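Long-range contacts in aspartate-semialdehyde dehydrogenase (Vibrio cholerae, PDB 2R00), which catalyses the NADPH-dependent reductive dephosphorylation of L-aspartyl-4-phosphate to L-aspartate-semialdehyde, an early step toward lysine and methionine: residues F4-F9 with R26-D31; I93-H98 with I126-C131; V108-N113 with V325-L330; H249-A254 with I301-G306. One frame throughout, in Å; residues are numbered along the deposited sequence.

How the interactions relate
Interactions 1 and 2 both pair neighbouring strands of the parallel part of the nucleotide-binding sheet, with centres about 18 Å apart. Interaction 3 packs the C-terminal helix 316-335 against a loop of that domain and touches both: Arg26 NH1 of interaction 1 forms a salt bridge with Glu329 OE2 (2.8 Å), and Ala127 O of interaction 2 lies 3.2 Å from Val108 N, probably a hydrogen bond. Interaction 2 leads directly to Cys131, which forms the acyl-thioester intermediate; the side chain of Gln326 in interaction 3 is about 10 Å from that of Cys131. Interaction 4 stands apart in the dimerization domain, its centre about 43 Å from that of interaction 1, beside the second subunit.

Interaction 1 of 4, residues F4-F9 with R26-D31; sequences FNVAIF and REFPVD
The first beta-alpha-beta unit of the nucleotide-binding domain closes here, where strand 4-9 meets the start of strand 30-37 after helix 14-25. Phe4 and Val30 form a parallel bridge: Phe4 N donates to Pro29 O (2.9 Å), and Asp31 N returns a bond to Phe4 O (2.8 Å). The same Phe4 O receives a CA-H...O contact from Val30 CA, so two donors converge on it. Phe4 lays its ring beside the proline ring, CD2 4.0 Å from Pro29 CG, while Pro29 O sits near the plane of the phenyl at its edge. Proline, at the centre of an inverse gamma turn, suits the bend that brings the chain into the sheet. Further along, Val6 reaches across with CG2, 4.0 Å from Phe28 CE2; set anti to the carbonyl carbon, this methyl is directed obliquely at the ring. Leu23 and Val332 also touch Phe28, whose large apolar ring thus links the strand to two helices. On the polar side, Asn5 OD1 lies 3.4 Å from Asp31 CB, but its hydrogen-bond partner is Glu32 N. This is a beta-alpha-beta crossover, the repeating unit of Rossmann-type nucleotide-binding domains.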
loop_
_atom_site.group_PDB
_atom_site.type_symbol
_atom_site.label_atom_id
_atom_site.label_comp_id
_atom_site.label_asym_id
_atom_site.label_seq_id
_atom_site.Cartn_x
_atom_site.Cartn_y
_atom_site.Cartn_z
ATOM N N PHE A 4 37.395 -0.942 -21.733
ATOM C CA PHE A 4 36.464 -0.292 -22.650
ATOM C C PHE A 4 36.326 1.191 -22.353
ATOM O O PHE A 4 36.386 1.613 -21.194
ATOM C CB PHE A 4 35.100 -0.984 -22.577
ATOM C CG PHE A 4 35.175 -2.468 -22.762
ATOM C CD1 PHE A 4 34.966 -3.034 -24.011
ATOM C CD2 PHE A 4 35.478 -3.304 -21.688
ATOM C CE1 PHE A 4 35.047 -4.410 -24.195
ATOM C CE2 PHE A 4 35.564 -4.678 -21.861
ATOM C CZ PHE A 4 35.346 -5.234 -23.118
ATOM N N ASN A 5 36.162 1.976 -23.411
ATOM C CA ASN A 5 35.843 3.384 -23.281
ATOM C C ASN A 5 34.340 3.558 -23.068
ATOM O O ASN A 5 33.511 2.967 -23.789
ATOM C CB ASN A 5 36.318 4.162 -24.509
ATOM C CG ASN A 5 37.839 4.245 -24.603
ATOM O OD1 ASN A 5 38.543 4.246 -23.586
ATOM N ND2 ASN A 5 38.350 4.306 -25.830
ATOM N N VAL A 6 34.006 4.362 -22.062
ATOM C CA VAL A 6 32.632 4.523 -21.599
ATOM C C VAL A 6 32.272 5.998 -21.423
ATOM O O VAL A 6 33.048 6.781 -20.862
ATOM C CB VAL A 6 32.405 3.766 -20.264
ATOM C CG1 VAL A 6 30.952 3.901 -19.795
ATOM C CG2 VAL A 6 32.786 2.291 -20.411
ATOM N N ALA A 7 31.092 6.362 -21.913
ATOM C CA ALA A 7 30.530 7.693 -21.719
ATOM C C ALA A 7 29.336 7.628 -20.780
ATOM O O ALA A 7 28.558 6.660 -20.805
ATOM C CB ALA A 7 30.096 8.304 -23.057
ATOM N N ILE A 8 29.191 8.666 -19.963
ATOM C CA ILE A 8 27.963 8.895 -19.216
ATOM C C ILE A 8 27.385 10.210 -19.704
ATOM O O ILE A 8 28.048 11.245 -19.633
ATOM C CB ILE A 8 28.201 8.958 -17.687
ATOM C CG1 ILE A 8 28.723 7.615 -17.164
ATOM C CG2 ILE A 8 26.900 9.342 -16.950
ATOM C CD1 ILE A 8 29.276 7.685 -15.733
ATOM N N PHE A 9 26.161 10.162 -20.230
ATOM C CA PHE A 9 25.465 11.369 -20.682
ATOM C C PHE A 9 24.419 11.767 -19.653
ATOM O O PHE A 9 23.558 10.974 -19.290
ATOM C CB PHE A 9 24.846 11.160 -22.077
ATOM C CG PHE A 9 24.103 12.361 -22.619
ATOM C CD1 PHE A 9 24.529 13.666 -22.340
ATOM C CD2 PHE A 9 22.990 12.186 -23.437
ATOM C CE1 PHE A 9 23.840 14.776 -22.852
ATOM C CE2 PHE A 9 22.300 13.283 -23.969
ATOM C CZ PHE A 9 22.719 14.580 -23.672
ATOM N N ARG A 26 31.893 -1.213 -8.595
ATOM C CA ARG A 26 31.818 -2.519 -9.262
ATOM C C ARG A 26 33.095 -2.881 -10.038
ATOM O O ARG A 26 33.189 -3.963 -10.633
ATOM C CB ARG A 26 30.599 -2.576 -10.196
ATOM C CG ARG A 26 29.263 -2.584 -9.485
ATOM C CD ARG A 26 28.147 -3.143 -10.373
ATOM N NE ARG A 26 27.228 -3.919 -9.549
ATOM C CZ ARG A 26 26.975 -5.216 -9.686
ATOM N NH1 ARG A 26 27.521 -5.933 -10.659
ATOM N NH2 ARG A 26 26.130 -5.788 -8.850
ATOM N N GLU A 27 34.070 -1.974 -10.038
ATOM C CA GLU A 27 35.350 -2.192 -10.721
ATOM C C GLU A 27 35.159 -2.584 -12.200
ATOM O O GLU A 27 35.793 -3.517 -12.714
ATOM C CB GLU A 27 36.208 -3.220 -9.955
ATOM C CG GLU A 27 36.537 -2.817 -8.501
ATOM C CD GLU A 27 37.199 -3.944 -7.706
ATOM O OE1 GLU A 27 38.115 -4.608 -8.246
ATOM O OE2 GLU A 27 36.806 -4.165 -6.534
ATOM N N PHE A 28 34.277 -1.854 -12.880
ATOM C CA PHE A 28 34.068 -2.036 -14.316
ATOM C C PHE A 28 35.371 -1.756 -15.071
ATOM O O PHE A 28 36.065 -0.790 -14.740
ATOM C CB PHE A 28 32.955 -1.109 -14.827
ATOM C CG PHE A 28 32.471 -1.459 -16.204
ATOM C CD1 PHE A 28 31.421 -2.348 -16.377
ATOM C CD2 PHE A 28 33.070 -0.905 -17.330
ATOM C CE1 PHE A 28 30.983 -2.686 -17.655
ATOM C CE2 PHE A 28 32.642 -1.240 -18.612
ATOM C CZ PHE A 28 31.597 -2.126 -18.773
ATOM N N PRO A 29 35.712 -2.601 -16.073
ATOM C CA PRO A 29 36.962 -2.398 -16.809
ATOM C C PRO A 29 36.906 -1.185 -17.747
ATOM O O PRO A 29 36.738 -1.329 -18.957
ATOM C CB PRO A 29 37.132 -3.704 -17.583
ATOM C CG PRO A 29 35.744 -4.214 -17.775
ATOM C CD PRO A 29 34.981 -3.792 -16.547
ATOM N N VAL A 30 37.037 -0.001 -17.161
ATOM C CA VAL A 30 37.053 1.242 -17.907
ATOM C C VAL A 30 38.493 1.569 -18.291
ATOM O O VAL A 30 39.400 1.548 -17.444
ATOM C CB VAL A 30 36.461 2.413 -17.081
ATOM C CG1 VAL A 30 36.601 3.750 -17.827
ATOM C CG2 VAL A 30 35.003 2.138 -16.739
ATOM N N ASP A 31 38.686 1.838 -19.578
ATOM C CA ASP A 31 39.909 2.417 -20.083
ATOM C C ASP A 31 39.769 3.923 -19.889
ATOM O O ASP A 31 40.299 4.483 -18.924
ATOM C CB ASP A 31 40.086 2.030 -21.556
ATOM C CG ASP A 31 41.303 2.684 -22.209
ATOM O OD1 ASP A 31 41.494 2.441 -23.418
ATOM O OD2 ASP A 31 42.056 3.429 -21.535
#

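Interaction 2 of 4, residues I93-H98 with I126-C131; sequences IDNTSH and IANPNC
Two neighbouring parallel strands of the nucleotide-binding sheet, 91-94 and 125-127, come together here just before the chain enters the helix that begins with the catalytic Cys131. Ile93 pairs with Ile126 and Asp94 with Ala127. Asp94 N donates to Ile126 O (2.9 Å), and Asn128 N donates to Asp94 O (2.8 Å). Ile93 CA adds a CA-H...O contact to Ile126 O. The two isoleucines share one face of the sheet, CG1 of Ile93 lying 4.3 Å from CD1 of Ile126; branched apolar chains suit this face, which Ala328 and Ile327 of helix 316-335 cover. Asp94 points to the other face, its CG anti to the backbone N (chi1 -167°). Thr96 OG1 meets Asp94 OD2 on the syn side (2.7 Å), 30° out of the carboxylate plane, while Ser78 OG bonds to OD1. Thr96 OG1 also accepts from His98 N, an ST turn that shapes the loop. Beyond the strands, Asn95 and Asn128 meet with their amide planes 64° apart. Asn130 then N-caps the next helix through Ser132 N, placing Cys131 in its first turn: an active-site residue just beyond a strand's carboxyl end, as is typical of Rossmann-like domains.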
loop_
_atom_site.group_PDB
_atom_site.type_symbol
_atom_site.label_atom_id
_atom_site.label_comp_id
_atom_site.label_asym_id
_atom_site.label_seq_id
_atom_site.Cartn_x
_atom_site.Cartn_y
_atom_site.Cartn_z
ATOM N N ILE A 93 23.081 2.319 -23.318
ATOM C CA ILE A 93 22.212 1.783 -22.277
ATOM C C ILE A 93 21.431 2.977 -21.735
ATOM O O ILE A 93 22.013 3.906 -21.183
ATOM C CB ILE A 93 23.012 1.015 -21.180
ATOM C CG1 ILE A 93 23.657 -0.244 -21.794
ATOM C CG2 ILE A 93 22.095 0.661 -20.006
ATOM C CD1 ILE A 93 24.971 -0.688 -21.141
ATOM N N ASP A 94 20.115 2.962 -21.957
ATOM C CA ASP A 94 19.302 4.162 -21.801
ATOM C C ASP A 94 18.432 4.134 -20.564
ATOM O O ASP A 94 17.480 3.365 -20.486
ATOM C CB ASP A 94 18.411 4.394 -23.025
ATOM C CG ASP A 94 17.808 5.777 -23.033
ATOM O OD1 ASP A 94 18.577 6.738 -22.812
ATOM O OD2 ASP A 94 16.581 5.908 -23.244
ATOM N N ASN A 95 18.744 5.007 -19.619
ATOM C CA ASN A 95 17.943 5.112 -18.408
ATOM C C ASN A 95 16.896 6.209 -18.525
ATOM O O ASN A 95 16.891 7.165 -17.742
ATOM C CB ASN A 95 18.827 5.304 -17.175
ATOM C CG ASN A 95 18.028 5.306 -15.884
ATOM O OD1 ASN A 95 17.316 4.356 -15.583
ATOM N ND2 ASN A 95 18.115 6.391 -15.144
ATOM N N THR A 96 16.027 6.081 -19.536
ATOM C CA THR A 96 14.826 6.911 -19.657
ATOM C C THR A 96 13.662 6.025 -20.078
ATOM O O THR A 96 13.845 4.837 -20.376
ATOM C CB THR A 96 14.989 8.096 -20.689
ATOM O OG1 THR A 96 14.822 7.617 -22.028
ATOM C CG2 THR A 96 16.360 8.747 -20.570
ATOM N N SER A 97 12.462 6.597 -20.124
ATOM C CA SER A 97 11.311 5.860 -20.663
ATOM C C SER A 97 11.311 5.805 -22.190
ATOM O O SER A 97 10.571 5.013 -22.782
ATOM C CB SER A 97 9.994 6.480 -20.178
ATOM O OG SER A 97 9.943 7.831 -20.587
ATOM N N HIS A 98 12.138 6.626 -22.840
ATOM C CA HIS A 98 11.972 6.821 -24.295
ATOM C C HIS A 98 11.957 5.543 -25.140
ATOM O O HIS A 98 11.038 5.364 -25.949
ATOM C CB HIS A 98 12.931 7.864 -24.905
ATOM C CG HIS A 98 12.645 8.128 -26.354
ATOM N ND1 HIS A 98 11.541 8.841 -26.775
ATOM C CD2 HIS A 98 13.282 7.727 -27.478
ATOM C CE1 HIS A 98 11.505 8.857 -28.097
ATOM N NE2 HIS A 98 12.556 8.193 -28.548
ATOM N N ILE A 126 19.996 -0.571 -25.656
ATOM C CA ILE A 126 19.330 -1.411 -24.658
ATOM C C ILE A 126 18.647 -0.448 -23.672
ATOM O O ILE A 126 19.249 0.524 -23.254
ATOM C CB ILE A 126 20.350 -2.283 -23.855
ATOM C CG1 ILE A 126 21.226 -3.124 -24.796
ATOM C CG2 ILE A 126 19.622 -3.181 -22.859
ATOM C CD1 ILE A 126 22.520 -3.654 -24.150
ATOM N N ALA A 127 17.400 -0.722 -23.313
ATOM C CA ALA A 127 16.633 0.172 -22.433
ATOM C C ALA A 127 16.707 -0.320 -20.995
ATOM O O ALA A 127 16.565 -1.520 -20.746
ATOM C CB ALA A 127 15.191 0.235 -22.899
ATOM N N ASN A 128 16.948 0.609 -20.066
ATOM C CA ASN A 128 16.968 0.340 -18.627
ATOM C C ASN A 128 15.540 0.559 -18.148
ATOM O O ASN A 128 14.964 1.599 -18.460
ATOM C CB ASN A 128 17.913 1.343 -17.929
ATOM C CG ASN A 128 18.442 0.858 -16.565
ATOM O OD1 ASN A 128 18.416 1.601 -15.567
ATOM N ND2 ASN A 128 18.968 -0.352 -16.532
ATOM N N PRO A 129 14.944 -0.422 -17.433
ATOM C CA PRO A 129 13.567 -0.221 -16.982
ATOM C C PRO A 129 13.423 0.753 -15.809
ATOM O O PRO A 129 14.416 1.201 -15.226
ATOM C CB PRO A 129 13.103 -1.635 -16.559
ATOM C CG PRO A 129 14.158 -2.581 -17.041
ATOM C CD PRO A 129 15.438 -1.750 -17.041
ATOM N N ASN A 130 12.170 1.061 -15.493
ATOM C CA ASN A 130 11.808 1.855 -14.341
ATOM C C ASN A 130 12.236 1.123 -13.069
ATOM O O ASN A 130 12.082 -0.098 -12.988
ATOM C CB ASN A 130 10.289 2.053 -14.373
ATOM C CG ASN A 130 9.828 3.174 -13.480
ATOM O OD1 ASN A 130 9.883 3.068 -12.262
ATOM N ND2 ASN A 130 9.365 4.265 -14.086
ATOM N N CYS A 131 12.770 1.848 -12.081
ATOM C CA CYS A 131 13.204 1.219 -10.808
ATOM C C CYS A 131 12.084 0.420 -10.145
ATOM O O CYS A 131 12.340 -0.641 -9.589
ATOM C CB CYS A 131 13.814 2.227 -9.817
ATOM S SG CYS A 131 14.770 1.462 -8.401
#

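Interaction 3 of 4, residues V108-N113 with V325-L330; sequences VVPEVN and VQIAEL
Pro110 is the bump in this contact, its ring pressed against the helix between Gln326, Ile327 and Leu330. CG goes deepest, 3.5 Å from Gln326 CB and 3.9 Å from Ile327 CG1, while CB lies 3.9 Å from Leu330 CD2. The hollow follows from helical spacing, since residues 326, 327 and 330 fall on the same side of the helix; a compact, rigid proline ring fits among them. A second, smaller fit is made by Ile327, whose CG1 stands beside the backbone N (chi1 -66°). That branch lies 4.0 Å from Val108 CG1, and CD1 reaches out to within 3.6 Å of Val108 O, an oxygen hydrogen-bonded to Asn323 ND2. The contact thus sets the C-terminal helix 316-335 against the loop between strands 91-94 and 125-127, bringing the end of the chain back onto the nucleotide-binding domain. Within the loop, Asn113 OD1 accepts from Val109 N, and Val109 O accepts from both Val112 N and Asn113 N, a compact turn within which Pro110 faces the helix. Next along the loop, Glu111 and Gln326 cross at about a right angle. Gln326 NE2 donates a long bond to Glu111 OE2 (3.3 Å) from above the carboxylate plane, where both residues are partly exposed.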
loop_
_atom_site.group_PDB
_atom_site.type_symbol
_atom_site.label_atom_id
_atom_site.label_comp_id
_atom_site.label_asym_id
_atom_site.label_seq_id
_atom_site.Cartn_x
_atom_site.Cartn_y
_atom_site.Cartn_z
ATOM N N VAL A 108 15.879 -4.562 -20.223
ATOM C CA VAL A 108 16.639 -5.599 -19.517
ATOM C C VAL A 108 16.778 -5.418 -18.005
ATOM O O VAL A 108 17.188 -4.368 -17.538
ATOM C CB VAL A 108 18.044 -5.803 -20.167
ATOM C CG1 VAL A 108 18.862 -6.811 -19.389
ATOM C CG2 VAL A 108 17.894 -6.229 -21.645
ATOM N N VAL A 109 16.414 -6.467 -17.266
ATOM C CA VAL A 109 16.802 -6.663 -15.867
ATOM C C VAL A 109 17.711 -7.910 -15.852
ATOM O O VAL A 109 17.236 -9.023 -16.103
ATOM C CB VAL A 109 15.568 -6.934 -14.958
ATOM C CG1 VAL A 109 16.009 -7.315 -13.532
ATOM C CG2 VAL A 109 14.620 -5.725 -14.936
ATOM N N PRO A 110 19.032 -7.718 -15.628
ATOM C CA PRO A 110 20.012 -8.807 -15.763
ATOM C C PRO A 110 19.765 -10.084 -14.954
ATOM O O PRO A 110 20.214 -11.138 -15.369
ATOM C CB PRO A 110 21.336 -8.146 -15.356
ATOM C CG PRO A 110 21.138 -6.719 -15.669
ATOM C CD PRO A 110 19.702 -6.445 -15.312
ATOM N N GLU A 111 19.050 -10.005 -13.832
ATOM C CA GLU A 111 18.733 -11.205 -13.055
ATOM C C GLU A 111 17.577 -11.975 -13.686
ATOM O O GLU A 111 17.341 -13.143 -13.362
ATOM C CB GLU A 111 18.372 -10.839 -11.615
ATOM C CG GLU A 111 19.510 -10.213 -10.825
ATOM C CD GLU A 111 19.520 -8.702 -10.900
ATOM O OE1 GLU A 111 18.951 -8.124 -11.864
ATOM O OE2 GLU A 111 20.104 -8.086 -9.983
ATOM N N VAL A 112 16.859 -11.322 -14.592
ATOM C CA VAL A 112 15.635 -11.901 -15.124
ATOM C C VAL A 112 15.760 -12.288 -16.596
ATOM O O VAL A 112 15.549 -13.457 -16.949
ATOM C CB VAL A 112 14.427 -10.955 -14.893
ATOM C CG1 VAL A 112 13.163 -11.531 -15.499
ATOM C CG2 VAL A 112 14.244 -10.691 -13.406
ATOM N N ASN A 113 16.102 -11.319 -17.450
ATOM C CA ASN A 113 16.134 -11.567 -18.891
ATOM C C ASN A 113 17.448 -11.162 -19.565
ATOM O O ASN A 113 17.423 -10.465 -20.582
ATOM C CB ASN A 113 14.944 -10.878 -19.579
ATOM C CG ASN A 113 15.018 -9.350 -19.496
ATOM O OD1 ASN A 113 15.633 -8.790 -18.593
ATOM N ND2 ASN A 113 14.385 -8.682 -20.443
ATOM N N VAL A 325 24.633 -0.650 -15.068
ATOM C CA VAL A 325 26.009 -1.162 -15.061
ATOM C C VAL A 325 26.046 -2.696 -15.225
ATOM O O VAL A 325 26.876 -3.217 -15.976
ATOM C CB VAL A 325 26.796 -0.670 -13.818
ATOM C CG1 VAL A 325 28.243 -1.179 -13.831
ATOM C CG2 VAL A 325 26.787 0.853 -13.762
ATOM N N GLN A 326 25.124 -3.407 -14.566
ATOM C CA GLN A 326 25.009 -4.866 -14.733
ATOM C C GLN A 326 24.739 -5.276 -16.178
ATOM O O GLN A 326 25.241 -6.307 -16.647
ATOM C CB GLN A 326 23.888 -5.422 -13.868
ATOM C CG GLN A 326 24.193 -5.502 -12.382
ATOM C CD GLN A 326 22.987 -5.962 -11.591
ATOM O OE1 GLN A 326 22.025 -5.218 -11.420
ATOM N NE2 GLN A 326 23.031 -7.196 -11.107
ATOM N N ILE A 327 23.921 -4.483 -16.873
ATOM C CA ILE A 327 23.703 -4.665 -18.302
ATOM C C ILE A 327 25.033 -4.556 -19.043
ATOM O O ILE A 327 25.359 -5.430 -19.842
ATOM C CB ILE A 327 22.682 -3.633 -18.879
ATOM C CG1 ILE A 327 21.284 -3.866 -18.283
ATOM C CG2 ILE A 327 22.650 -3.722 -20.403
ATOM C CD1 ILE A 327 20.286 -2.718 -18.503
ATOM N N ALA A 328 25.790 -3.487 -18.763
ATOM C CA ALA A 328 27.088 -3.229 -19.408
ATOM C C ALA A 328 28.109 -4.337 -19.141
ATOM O O ALA A 328 28.930 -4.661 -20.005
ATOM C CB ALA A 328 27.656 -1.893 -18.948
ATOM N N GLU A 329 28.072 -4.879 -17.928
ATOM C CA GLU A 329 28.962 -5.956 -17.531
ATOM C C GLU A 329 28.716 -7.171 -18.398
ATOM O O GLU A 329 29.659 -7.749 -18.921
ATOM C CB GLU A 329 28.753 -6.292 -16.055
ATOM C CG GLU A 329 29.344 -5.258 -15.109
ATOM C CD GLU A 329 28.922 -5.465 -13.666
ATOM O OE1 GLU A 329 29.398 -4.707 -12.808
ATOM O OE2 GLU A 329 28.097 -6.364 -13.391
ATOM N N LEU A 330 27.447 -7.542 -18.569
ATOM C CA LEU A 330 27.082 -8.701 -19.378
ATOM C C LEU A 330 27.325 -8.469 -20.867
ATOM O O LEU A 330 27.749 -9.375 -21.594
ATOM C CB LEU A 330 25.624 -9.084 -19.119
ATOM C CG LEU A 330 25.305 -10.234 -18.165
ATOM C CD1 LEU A 330 26.292 -10.370 -17.018
ATOM C CD2 LEU A 330 23.879 -10.076 -17.633
#

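Interaction 4 of 4, residues H249-A254 with I301-G306; sequences HVETRA and ISHHSG
Among the side chains, Glu251 and His303 meet with carboxylate and ring nearly coplanar (24° apart), although the side chains cross at about a right angle. The imidazole NE2 faces both carboxylate oxygens, at 2.6 Å from Glu251 OE1 and 3.2 Å from Glu251 OE2. Both bonds are weak: the shorter is strongly bent, 129° at the hydrogen, and the longer is straighter. Glu251 starts with CG anti to the backbone N and then bends at chi2 (61°), which turns CD toward the histidine. Ser305 OG and His249 NE2 add weak bonds to OE1 and OE2 respectively, so several donors surround this buried acid and would probably help to stabilise a negative charge. A long, weak ion pair to Arg151 of the second subunit also reaches OE2. His249 ND1 is hydrogen-bonded to Asn308 OD1, and Thr252 OG1 donates to Ala254 O (2.6 Å).

The backbone contacts belong to antiparallel neighbours of the dimerization-domain sheet, strands 244-252 and 306-313, with Glu251 and Gly306 as a non-hydrogen-bonded pair. Thr252 N donates to Ser305 O (2.8 Å). Two CA-H...O contacts of 3.4 Å accompany it, one from Gly306 CA to Val250 O, the other from Glu251 CA to Ser305 O. A type I turn from His303 to Gly306 brings the chain into the strand.

Among the van der Waals contacts, Thr252 OG1 lies 3.2 Å from Ser305 CA. Gly306 CA packs close to the His249 ring, 4.0 Å from His249 CE1. On the dimer side, Met230 of the second subunit packs against His303.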
loop_
_atom_site.group_PDB
_atom_site.type_symbol
_atom_site.label_atom_id
_atom_site.label_comp_id
_atom_site.label_asym_id
_atom_site.label_seq_id
_atom_site.Cartn_x
_atom_site.Cartn_y
_atom_site.Cartn_z
ATOM N N HIS A 249 0.877 -8.451 -4.743
ATOM C CA HIS A 249 0.128 -9.693 -4.670
ATOM C C HIS A 249 0.261 -10.440 -5.993
ATOM O O HIS A 249 0.054 -9.850 -7.061
ATOM C CB HIS A 249 -1.355 -9.452 -4.365
ATOM C CG HIS A 249 -2.178 -10.703 -4.422
ATOM N ND1 HIS A 249 -2.282 -11.577 -3.362
ATOM C CD2 HIS A 249 -2.901 -11.247 -5.429
ATOM C CE1 HIS A 249 -3.054 -12.593 -3.708
ATOM N NE2 HIS A 249 -3.440 -12.417 -4.958
ATOM N N VAL A 250 0.604 -11.725 -5.915
ATOM C CA VAL A 250 0.688 -12.570 -7.102
ATOM C C VAL A 250 -0.219 -13.800 -7.025
ATOM O O VAL A 250 -0.304 -14.478 -6.004
ATOM C CB VAL A 250 2.158 -12.968 -7.469
ATOM C CG1 VAL A 250 2.990 -11.715 -7.721
ATOM C CG2 VAL A 250 2.802 -13.804 -6.397
ATOM N N GLU A 251 -0.922 -14.037 -8.119
ATOM C CA GLU A 251 -1.721 -15.227 -8.302
ATOM C C GLU A 251 -0.835 -16.176 -9.111
ATOM O O GLU A 251 -0.476 -15.878 -10.260
ATOM C CB GLU A 251 -2.994 -14.855 -9.061
ATOM C CG GLU A 251 -4.135 -15.822 -8.931
ATOM C CD GLU A 251 -4.637 -15.995 -7.508
ATOM O OE1 GLU A 251 -4.971 -17.141 -7.177
ATOM O OE2 GLU A 251 -4.695 -15.023 -6.725
ATOM N N THR A 252 -0.426 -17.273 -8.482
ATOM C CA THR A 252 0.497 -18.231 -9.110
ATOM C C THR A 252 -0.276 -19.324 -9.860
ATOM O O THR A 252 -1.491 -19.465 -9.681
ATOM C CB THR A 252 1.462 -18.856 -8.077
ATOM O OG1 THR A 252 0.712 -19.574 -7.093
ATOM C CG2 THR A 252 2.289 -17.780 -7.384
ATOM N N ARG A 253 0.411 -20.077 -10.720
ATOM C CA ARG A 253 -0.266 -21.132 -11.485
ATOM C C ARG A 253 -0.266 -22.457 -10.717
ATOM O O ARG A 253 -1.060 -23.346 -11.009
ATOM C CB ARG A 253 0.318 -21.283 -12.900
ATOM C CG ARG A 253 0.189 -20.033 -13.767
ATOM C CD ARG A 253 0.461 -20.321 -15.245
ATOM N NE ARG A 253 0.571 -19.095 -16.040
ATOM C CZ ARG A 253 -0.459 -18.435 -16.575
ATOM N NH1 ARG A 253 -1.701 -18.871 -16.421
ATOM N NH2 ARG A 253 -0.245 -17.333 -17.282
ATOM N N ALA A 254 0.627 -22.569 -9.733
ATOM C CA ALA A 254 0.632 -23.688 -8.788
ATOM C C ALA A 254 0.783 -23.152 -7.368
ATOM O O ALA A 254 1.419 -22.107 -7.172
ATOM C CB ALA A 254 1.759 -24.651 -9.106
ATOM N N ILE A 301 -4.660 -16.247 3.072
ATOM C CA ILE A 301 -5.164 -17.228 4.031
ATOM C C ILE A 301 -6.028 -18.270 3.307
ATOM O O ILE A 301 -6.975 -17.916 2.612
ATOM C CB ILE A 301 -5.971 -16.525 5.168
ATOM C CG1 ILE A 301 -5.059 -15.573 5.951
ATOM C CG2 ILE A 301 -6.652 -17.562 6.092
ATOM C CD1 ILE A 301 -5.795 -14.518 6.786
ATOM N N SER A 302 -5.670 -19.545 3.470
ATOM C CA SER A 302 -6.329 -20.696 2.812
ATOM C C SER A 302 -6.281 -20.648 1.279
ATOM O O SER A 302 -7.053 -21.337 0.599
ATOM C CB SER A 302 -7.776 -20.856 3.296
ATOM O OG SER A 302 -7.825 -20.961 4.709
ATOM N N HIS A 303 -5.361 -19.842 0.745
ATOM C CA HIS A 303 -5.210 -19.674 -0.695
ATOM C C HIS A 303 -3.725 -19.563 -1.021
ATOM O O HIS A 303 -3.193 -18.469 -1.183
ATOM C CB HIS A 303 -6.004 -18.457 -1.175
ATOM C CG HIS A 303 -5.884 -18.186 -2.645
ATOM N ND1 HIS A 303 -6.335 -19.065 -3.609
ATOM C CD2 HIS A 303 -5.378 -17.122 -3.315
ATOM C CE1 HIS A 303 -6.102 -18.557 -4.807
ATOM N NE2 HIS A 303 -5.522 -17.378 -4.656
ATOM N N HIS A 304 -3.067 -20.715 -1.109
ATOM C CA HIS A 304 -1.617 -20.780 -1.271
ATOM C C HIS A 304 -1.115 -20.572 -2.703
ATOM O O HIS A 304 0.098 -20.512 -2.934
ATOM C CB HIS A 304 -1.069 -22.077 -0.666
ATOM C CG HIS A 304 -0.957 -22.035 0.828
ATOM N ND1 HIS A 304 0.116 -22.567 1.509
ATOM C CD2 HIS A 304 -1.775 -21.504 1.769
ATOM C CE1 HIS A 304 -0.049 -22.372 2.807
ATOM N NE2 HIS A 304 -1.189 -21.733 2.992
ATOM N N SER A 305 -2.040 -20.446 -3.653
ATOM C CA SER A 305 -1.683 -19.908 -4.968
ATOM C C SER A 305 -1.784 -18.366 -4.979
ATOM O O SER A 305 -1.686 -17.717 -6.029
ATOM C CB SER A 305 -2.467 -20.590 -6.104
ATOM O OG SER A 305 -3.840 -20.245 -6.097
ATOM N N GLY A 306 -1.970 -17.791 -3.789
ATOM C CA GLY A 306 -1.839 -16.358 -3.588
ATOM C C GLY A 306 -0.660 -16.065 -2.679
ATOM O O GLY A 306 -0.589 -16.570 -1.552
#